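Local coordinates for protein serine--tRNA ligase, cytoplasmic (Candida albicans, PDB 3QNE) that catalyses the two-step attachment of serine to tRNA(Ser), first activating serine with ATP and then transferring it to the acceptor end of the tRNA, at residues 57-62 and 78-83; 192-197 and 431-436; 304-309 and 396-401. All coordinates share one frame; numbering follows the deposited sequence.

Interaction 1 closes first along the chain, in the tRNA-binding arm, where it pairs helices 30-68 and 74-105 of the N-terminal domain; its centre lies about 53 Å from the centre of the chain. The other two lie in the catalytic core. Interaction 2 joins helix 183-200 to the turn after helix 429-432, near the second subunit, and so spans most of the core in sequence. Interaction 3 falls within that span and pairs neighbouring strands 297-307 and 399-407 of the large mixed sheet. Centres of interactions 2 and 3 are about 30 Å apart, whereas that of interaction 1 is about 50 Å from interaction 3 and 75 Å from interaction 2, which reflects how far the arm projects from the dimeric catalytic body.

Interaction 1 of 3, residues 57-62 and 78-83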
# COMPACT_ATOMS: atom_id res chain seq x y z
N ASN A 57 -51.24 11.54 22.86
CA ASN A 57 -51.95 12.58 22.10
C ASN A 57 -53.32 12.80 22.71
O ASN A 57 -53.79 13.93 22.81
CB ASN A 57 -52.08 12.22 20.61
CG ASN A 57 -50.74 12.30 19.87
OD1 ASN A 57 -49.82 13.00 20.30
ND2 ASN A 57 -50.64 11.57 18.76
N SER A 58 -53.94 11.70 23.11
CA SER A 58 -55.27 11.76 23.70
C SER A 58 -55.30 12.56 25.02
O SER A 58 -56.13 13.44 25.20
CB SER A 58 -55.80 10.35 23.92
OG SER A 58 -57.17 10.37 24.26
N VAL A 59 -54.38 12.25 25.93
CA VAL A 59 -54.37 12.93 27.21
C VAL A 59 -53.95 14.39 27.05
O VAL A 59 -54.35 15.25 27.84
CB VAL A 59 -53.51 12.19 28.26
CG1 VAL A 59 -52.08 12.11 27.83
CG2 VAL A 59 -53.62 12.86 29.62
N GLN A 60 -53.17 14.67 26.01
CA GLN A 60 -52.85 16.06 25.67
C GLN A 60 -54.10 16.88 25.35
O GLN A 60 -54.30 17.96 25.89
CB GLN A 60 -51.88 16.12 24.50
CG GLN A 60 -50.54 15.48 24.80
CD GLN A 60 -49.74 16.26 25.81
OE1 GLN A 60 -50.29 16.97 26.65
NE2 GLN A 60 -48.42 16.15 25.72
N LYS A 61 -54.95 16.35 24.47
CA LYS A 61 -56.21 17.02 24.16
C LYS A 61 -57.07 17.27 25.42
O LYS A 61 -57.67 18.34 25.57
CB LYS A 61 -57.00 16.27 23.09
CG LYS A 61 -56.43 16.41 21.68
CD LYS A 61 -57.39 15.86 20.62
CE LYS A 61 -56.85 16.05 19.20
NZ LYS A 61 -55.55 15.35 18.99
N GLU A 62 -57.10 16.31 26.34
CA GLU A 62 -57.88 16.49 27.56
C GLU A 62 -57.29 17.57 28.45
O GLU A 62 -58.02 18.35 29.07
CB GLU A 62 -58.02 15.17 28.32
CG GLU A 62 -58.90 14.16 27.60
CD GLU A 62 -58.84 12.77 28.21
OE1 GLU A 62 -57.76 12.38 28.70
OE2 GLU A 62 -59.88 12.08 28.21
N ALA A 78 -50.46 13.79 35.73
CA ALA A 78 -49.86 12.57 36.27
C ALA A 78 -49.91 11.44 35.24
O ALA A 78 -48.93 10.70 35.07
CB ALA A 78 -50.59 12.15 37.56
N GLU A 79 -51.04 11.29 34.57
CA GLU A 79 -51.17 10.23 33.56
C GLU A 79 -50.20 10.51 32.41
O GLU A 79 -49.53 9.61 31.89
CB GLU A 79 -52.60 10.15 33.04
CG GLU A 79 -52.82 9.05 32.04
CD GLU A 79 -54.27 8.93 31.61
OE1 GLU A 79 -55.11 9.72 32.09
OE2 GLU A 79 -54.56 8.03 30.79
N LYS A 80 -50.12 11.77 32.02
CA LYS A 80 -49.20 12.18 30.95
C LYS A 80 -47.76 11.80 31.30
O LYS A 80 -47.04 11.20 30.49
CB LYS A 80 -49.30 13.68 30.68
CG LYS A 80 -48.66 14.09 29.35
CD LYS A 80 -48.02 15.46 29.40
CE LYS A 80 -46.91 15.52 30.43
NZ LYS A 80 -45.96 16.65 30.22
N GLU A 81 -47.33 12.17 32.49
CA GLU A 81 -45.95 11.92 32.86
C GLU A 81 -45.64 10.43 32.98
O GLU A 81 -44.54 9.99 32.63
CB GLU A 81 -45.55 12.68 34.13
CG GLU A 81 -45.41 14.19 33.91
CD GLU A 81 -45.51 14.98 35.20
OE1 GLU A 81 -45.65 14.35 36.27
OE2 GLU A 81 -45.45 16.23 35.14
N LYS A 82 -46.62 9.64 33.46
CA LYS A 82 -46.45 8.19 33.50
C LYS A 82 -46.33 7.57 32.09
O LYS A 82 -45.44 6.76 31.83
CB LYS A 82 -47.58 7.53 34.29
CG LYS A 82 -47.44 6.03 34.42
CD LYS A 82 -48.47 5.44 35.37
CE LYS A 82 -48.40 3.92 35.38
NZ LYS A 82 -49.42 3.32 36.28
N LEU A 83 -47.26 7.92 31.20
CA LEU A 83 -47.19 7.47 29.81
C LEU A 83 -45.85 7.90 29.19
O LEU A 83 -45.22 7.14 28.45
CB LEU A 83 -48.34 8.06 28.99
CG LEU A 83 -49.73 7.48 29.27
CD1 LEU A 83 -50.82 8.28 28.56
CD2 LEU A 83 -49.76 6.01 28.84
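V59 meets K80 and L83 in a sparse helix-to-helix packing contact on the N-terminal arm, between helices 30-68 and 74-105. The short segments run nearly antiparallel, at 158° between their N-to-C directions, with axes 9.7 Å apart at closest approach. V59 is buried between them. Its CG1 sits between the backbone N and the carbonyl carbon (chi1 62°), from where it touches L83 CD1 at 4.1 Å and K80 CG at 4.2 Å; the V59 and L83 side chains lie alongside each other, pointing opposite ways. This is the antiparallel helical hairpin of the seryl-tRNA synthetase N-terminal domain, the long coiled-coil arm involved in tRNA binding. L56 and L76 continue the apolar seam, K80 and L83 packing on the first and V59 on the second. Nearer the surface, Q60 crosses K80 at a slant: its chain bends at chi2 (-69°), and NE2 comes to 3.8 Å from K80 CD, a contact of an amide with the aliphatic part of the lysine. On the other flank of V59, CG2 lies 4.3 Å from E79 OE1. The exposed carboxylates of E62 and E79 are near each other without touching, 5.1 Å from E62 OE1 to E79 OE1.

Interaction 2 of 3, residues 192-197 and 431-436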
# COMPACT_ATOMS: atom_id res chain seq x y z
N ILE A 192 -0.01 -6.90 -14.90
CA ILE A 192 -0.97 -5.85 -14.57
C ILE A 192 -1.53 -5.20 -15.85
O ILE A 192 -2.74 -5.04 -16.03
CB ILE A 192 -0.30 -4.78 -13.68
CG1 ILE A 192 0.00 -5.36 -12.28
CG2 ILE A 192 -1.17 -3.56 -13.57
CD1 ILE A 192 0.97 -4.51 -11.48
N ASN A 193 -0.64 -4.80 -16.76
CA ASN A 193 -1.08 -4.05 -17.94
C ASN A 193 -1.80 -4.95 -18.96
O ASN A 193 -2.79 -4.55 -19.59
CB ASN A 193 0.11 -3.35 -18.58
CG ASN A 193 0.66 -2.22 -17.69
OD1 ASN A 193 -0.09 -1.43 -17.14
ND2 ASN A 193 1.97 -2.15 -17.57
N TYR A 194 -1.30 -6.17 -19.11
CA TYR A 194 -1.98 -7.12 -19.99
C TYR A 194 -3.39 -7.36 -19.44
O TYR A 194 -4.40 -7.30 -20.17
CB TYR A 194 -1.18 -8.44 -20.13
CG TYR A 194 -1.95 -9.51 -20.89
CD1 TYR A 194 -2.49 -9.23 -22.15
CD2 TYR A 194 -2.16 -10.78 -20.35
CE1 TYR A 194 -3.20 -10.20 -22.86
CE2 TYR A 194 -2.86 -11.77 -21.06
CZ TYR A 194 -3.39 -11.46 -22.30
OH TYR A 194 -4.09 -12.41 -23.01
N GLY A 195 -3.47 -7.59 -18.13
CA GLY A 195 -4.74 -7.82 -17.48
C GLY A 195 -5.73 -6.68 -17.68
O GLY A 195 -6.90 -6.92 -17.99
N LEU A 196 -5.28 -5.44 -17.49
CA LEU A 196 -6.14 -4.26 -17.69
C LEU A 196 -6.58 -4.15 -19.15
O LEU A 196 -7.72 -3.85 -19.43
CB LEU A 196 -5.39 -2.97 -17.30
CG LEU A 196 -5.18 -2.84 -15.81
CD1 LEU A 196 -4.26 -1.65 -15.52
CD2 LEU A 196 -6.55 -2.69 -15.13
N SER A 197 -5.66 -4.41 -20.07
CA SER A 197 -5.97 -4.30 -21.49
C SER A 197 -6.92 -5.41 -21.91
O SER A 197 -7.84 -5.19 -22.72
CB SER A 197 -4.69 -4.34 -22.32
OG SER A 197 -4.98 -4.35 -23.71
N LEU A 431 2.79 -11.64 -23.14
CA LEU A 431 3.37 -10.64 -22.25
C LEU A 431 4.53 -9.85 -22.89
O LEU A 431 4.94 -8.79 -22.37
CB LEU A 431 3.84 -11.28 -20.95
CG LEU A 431 2.74 -11.93 -20.10
CD1 LEU A 431 3.34 -12.55 -18.84
CD2 LEU A 431 1.60 -10.89 -19.77
N ARG A 432 5.06 -10.36 -23.99
CA ARG A 432 6.29 -9.80 -24.58
C ARG A 432 6.18 -8.31 -24.92
O ARG A 432 7.09 -7.54 -24.63
CB ARG A 432 6.71 -10.61 -25.82
CG ARG A 432 7.17 -12.01 -25.44
CD ARG A 432 7.47 -12.91 -26.65
NE ARG A 432 7.57 -14.31 -26.20
CZ ARG A 432 7.59 -15.37 -27.01
NH1 ARG A 432 7.53 -15.21 -28.32
NH2 ARG A 432 7.66 -16.60 -26.50
N LYS A 433 5.04 -7.93 -25.50
CA LYS A 433 4.81 -6.56 -25.94
C LYS A 433 4.85 -5.61 -24.74
O LYS A 433 5.04 -4.40 -24.92
CB LYS A 433 3.47 -6.44 -26.70
CG LYS A 433 2.18 -6.73 -25.88
CD LYS A 433 0.93 -7.06 -26.75
CE LYS A 433 0.60 -8.59 -26.88
NZ LYS A 433 -0.36 -9.19 -25.83
N TYR A 434 4.70 -6.14 -23.52
CA TYR A 434 4.64 -5.29 -22.32
C TYR A 434 5.97 -5.13 -21.61
O TYR A 434 6.04 -4.47 -20.58
CB TYR A 434 3.59 -5.79 -21.33
CG TYR A 434 2.19 -5.75 -21.89
CD1 TYR A 434 1.43 -4.58 -21.84
CD2 TYR A 434 1.64 -6.87 -22.49
CE1 TYR A 434 0.14 -4.53 -22.38
CE2 TYR A 434 0.36 -6.85 -23.03
CZ TYR A 434 -0.38 -5.68 -22.96
OH TYR A 434 -1.64 -5.66 -23.50
N ILE A 435 7.03 -5.72 -22.17
CA ILE A 435 8.33 -5.73 -21.50
C ILE A 435 9.35 -5.06 -22.42
O ILE A 435 9.40 -5.37 -23.61
CB ILE A 435 8.76 -7.17 -21.20
CG1 ILE A 435 7.76 -7.82 -20.24
CG2 ILE A 435 10.20 -7.25 -20.66
CD1 ILE A 435 7.91 -9.37 -20.18
N PRO A 436 10.15 -4.12 -21.89
CA PRO A 436 11.10 -3.41 -22.75
C PRO A 436 11.99 -4.42 -23.47
O PRO A 436 12.46 -5.37 -22.84
CB PRO A 436 11.94 -2.60 -21.76
CG PRO A 436 11.04 -2.41 -20.57
CD PRO A 436 10.20 -3.65 -20.49
O HOH W 1 -2.53 -3.36 -24.95
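Y434 lays its ring across the helix backbone at Y194, and the buried surface of 246 Å² between the two segments is shared mainly by these two tyrosines. From CB, which is directed toward helix 183-200, the side chain leaves with CG anti to the carbonyl carbon (chi1 -63°), carrying the ring over the helix. Along one side of the ring, CD1 reaches N193 CB at 3.7 Å and CE1 lies near the backbone N of Y194. Along the other, CD2 and CE2 meet Y194 CB, with CE2 closest at 3.6 Å; that methylene stands 4.1 Å from the ring centroid and 30° off its normal, an off-centre CH-pi contact. CZ is 3.7 Å from Y194 CA, which lies over the same face as the Y194 N. At the tip, Y434 OH comes to 3.5 Å from S197 CB. The same hydroxyl lies at the edge of the Y194 ring, in its plane. A water lies 2.9 Å from both Y434 OH and S197 OG. Y434 and L431 each run roughly perpendicular to the Y194 side chain, L431 CD2 touching Y194 CB at 3.7 Å. A type I turn from R432 to I435 brings Y434 round beside L431. The Y194 hydroxyl is hydrogen-bonded to S329 OG, while its ring meets that of F326 on helix 312-329. L431 packs on I415 of helix 408-418, and S197 touches P436 of the second subunit; helix 183-200, leading into strand 205-208 at this interface, is consistent with class II motif 1, the dimer-forming element.

Interaction 3 of 3, residues 304-309 and 396-401; sequences FVLTEP and KYVHCL
V305 pairs with L401 and T307 with H399 as antiparallel hydrogen-bonded pairs, flanking the non-hydrogen-bonded pair L306-C400, in strand segments 4.8 Å apart and 160° between directions. The four N-H...O bonds are short and straight: V305 N to L401 O is 3.0 Å at 172°, and H399 N to T307 O is 2.8 Å. On the sheet face bearing V305, T307, H399 and L401, T307 CG2 meets L401 CD1 at 3.8 Å, and helix 312-329 covers the layer through M319. L306 and C400 point to the opposite face, where L306 CD2 presses on C400 SG at 3.4 Å. F304 has CG anti to its own N (chi1 -175°), which brings CZ to 3.9 Å from C400 CB; the sulfur sits obliquely beside this ring. Past the strand end, P309 lies over one face of the H399 imidazole, with CA 3.3 Å above the ring centre in a CH-pi contact, while P309 CB approaches NE2. A water accepts from K396 NZ in the loop before strand 399-407; its link to E308 OE1 is suspiciously short and so doubtful. The contact joins adjacent strands of the mixed, largely antiparallel sheet that forms the class II synthetase core, and F304 also packs on E248, a residue that probably binds serine. Paired backbone amides and carbonyls satisfy one another inside this buried sheet. H399 is held by a hydrogen bond from ND1 to S312 OG and packed over one face by P309, which probably limits the rotation of its imidazole.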
# COMPACT_ATOMS: atom_id res chain seq x y z
N PHE A 304 -14.99 -7.03 -11.14
CA PHE A 304 -16.11 -6.77 -10.24
C PHE A 304 -17.30 -6.30 -11.06
O PHE A 304 -17.21 -5.33 -11.83
CB PHE A 304 -15.78 -5.73 -9.16
CG PHE A 304 -16.90 -5.55 -8.16
CD1 PHE A 304 -17.02 -6.40 -7.08
CD2 PHE A 304 -17.88 -4.60 -8.37
CE1 PHE A 304 -18.07 -6.27 -6.17
CE2 PHE A 304 -18.94 -4.45 -7.47
CZ PHE A 304 -19.04 -5.30 -6.38
N VAL A 305 -18.43 -6.98 -10.89
CA VAL A 305 -19.57 -6.75 -11.76
C VAL A 305 -20.85 -6.62 -10.95
O VAL A 305 -21.09 -7.39 -10.02
CB VAL A 305 -19.76 -7.90 -12.76
CG1 VAL A 305 -20.97 -7.62 -13.68
CG2 VAL A 305 -18.49 -8.11 -13.59
N LEU A 306 -21.66 -5.63 -11.32
CA LEU A 306 -23.00 -5.48 -10.80
C LEU A 306 -23.98 -5.83 -11.92
O LEU A 306 -23.81 -5.38 -13.05
CB LEU A 306 -23.23 -4.03 -10.37
CG LEU A 306 -22.28 -3.43 -9.33
CD1 LEU A 306 -22.83 -2.08 -8.88
CD2 LEU A 306 -22.20 -4.39 -8.14
N THR A 307 -25.00 -6.62 -11.59
CA THR A 307 -26.03 -6.99 -12.55
C THR A 307 -27.41 -6.93 -11.92
O THR A 307 -27.55 -6.83 -10.70
CB THR A 307 -25.86 -8.47 -13.04
OG1 THR A 307 -26.28 -9.38 -12.01
CG2 THR A 307 -24.41 -8.78 -13.35
N GLU A 308 -28.43 -7.02 -12.78
CA GLU A 308 -29.79 -7.30 -12.31
C GLU A 308 -29.83 -8.67 -11.66
O GLU A 308 -29.13 -9.60 -12.11
CB GLU A 308 -30.77 -7.28 -13.48
CG GLU A 308 -30.75 -5.99 -14.27
CD GLU A 308 -31.86 -5.95 -15.29
OE1 GLU A 308 -33.01 -6.25 -14.90
OE2 GLU A 308 -31.60 -5.64 -16.47
N PRO A 309 -30.66 -8.82 -10.62
CA PRO A 309 -30.75 -10.07 -9.88
C PRO A 309 -31.02 -11.24 -10.83
O PRO A 309 -30.44 -12.32 -10.68
CB PRO A 309 -31.95 -9.85 -8.96
CG PRO A 309 -31.99 -8.37 -8.76
CD PRO A 309 -31.51 -7.76 -10.04
N LYS A 396 -35.43 -3.85 -3.97
CA LYS A 396 -34.66 -4.71 -4.86
C LYS A 396 -33.27 -4.10 -5.06
O LYS A 396 -33.14 -2.91 -5.35
CB LYS A 396 -35.37 -4.90 -6.20
CG LYS A 396 -34.69 -5.88 -7.14
CD LYS A 396 -35.50 -6.11 -8.42
CE LYS A 396 -35.68 -4.82 -9.20
NZ LYS A 396 -35.91 -5.02 -10.67
N TYR A 397 -32.25 -4.93 -4.90
CA TYR A 397 -30.86 -4.51 -4.95
C TYR A 397 -30.17 -5.23 -6.12
O TYR A 397 -30.64 -6.28 -6.58
CB TYR A 397 -30.16 -4.90 -3.64
CG TYR A 397 -30.72 -4.18 -2.44
CD1 TYR A 397 -30.41 -2.84 -2.22
CD2 TYR A 397 -31.58 -4.82 -1.55
CE1 TYR A 397 -30.93 -2.16 -1.13
CE2 TYR A 397 -32.11 -4.15 -0.46
CZ TYR A 397 -31.78 -2.81 -0.26
OH TYR A 397 -32.29 -2.11 0.82
N VAL A 398 -29.07 -4.65 -6.61
CA VAL A 398 -28.29 -5.29 -7.67
C VAL A 398 -27.69 -6.58 -7.12
O VAL A 398 -27.65 -6.80 -5.90
CB VAL A 398 -27.12 -4.40 -8.15
CG1 VAL A 398 -27.62 -3.13 -8.82
CG2 VAL A 398 -26.18 -4.07 -7.00
N HIS A 399 -27.21 -7.44 -8.01
CA HIS A 399 -26.35 -8.51 -7.56
C HIS A 399 -24.91 -8.12 -7.82
O HIS A 399 -24.63 -7.45 -8.81
CB HIS A 399 -26.69 -9.83 -8.26
CG HIS A 399 -27.91 -10.50 -7.72
ND1 HIS A 399 -28.23 -11.81 -8.02
CD2 HIS A 399 -28.89 -10.04 -6.91
CE1 HIS A 399 -29.36 -12.13 -7.41
NE2 HIS A 399 -29.78 -11.08 -6.72
N CYS A 400 -24.02 -8.54 -6.93
CA CYS A 400 -22.58 -8.28 -7.00
C CYS A 400 -21.82 -9.58 -7.17
O CYS A 400 -22.02 -10.56 -6.44
CB CYS A 400 -22.07 -7.63 -5.72
SG CYS A 400 -22.99 -6.14 -5.28
N LEU A 401 -20.92 -9.57 -8.13
CA LEU A 401 -20.08 -10.73 -8.38
C LEU A 401 -18.65 -10.26 -8.44
O LEU A 401 -18.38 -9.13 -8.86
CB LEU A 401 -20.46 -11.39 -9.70
CG LEU A 401 -21.89 -11.87 -9.91
CD1 LEU A 401 -22.64 -10.84 -10.74
CD2 LEU A 401 -21.86 -13.24 -10.64
O HOH W 2 -33.98 -5.70 -12.63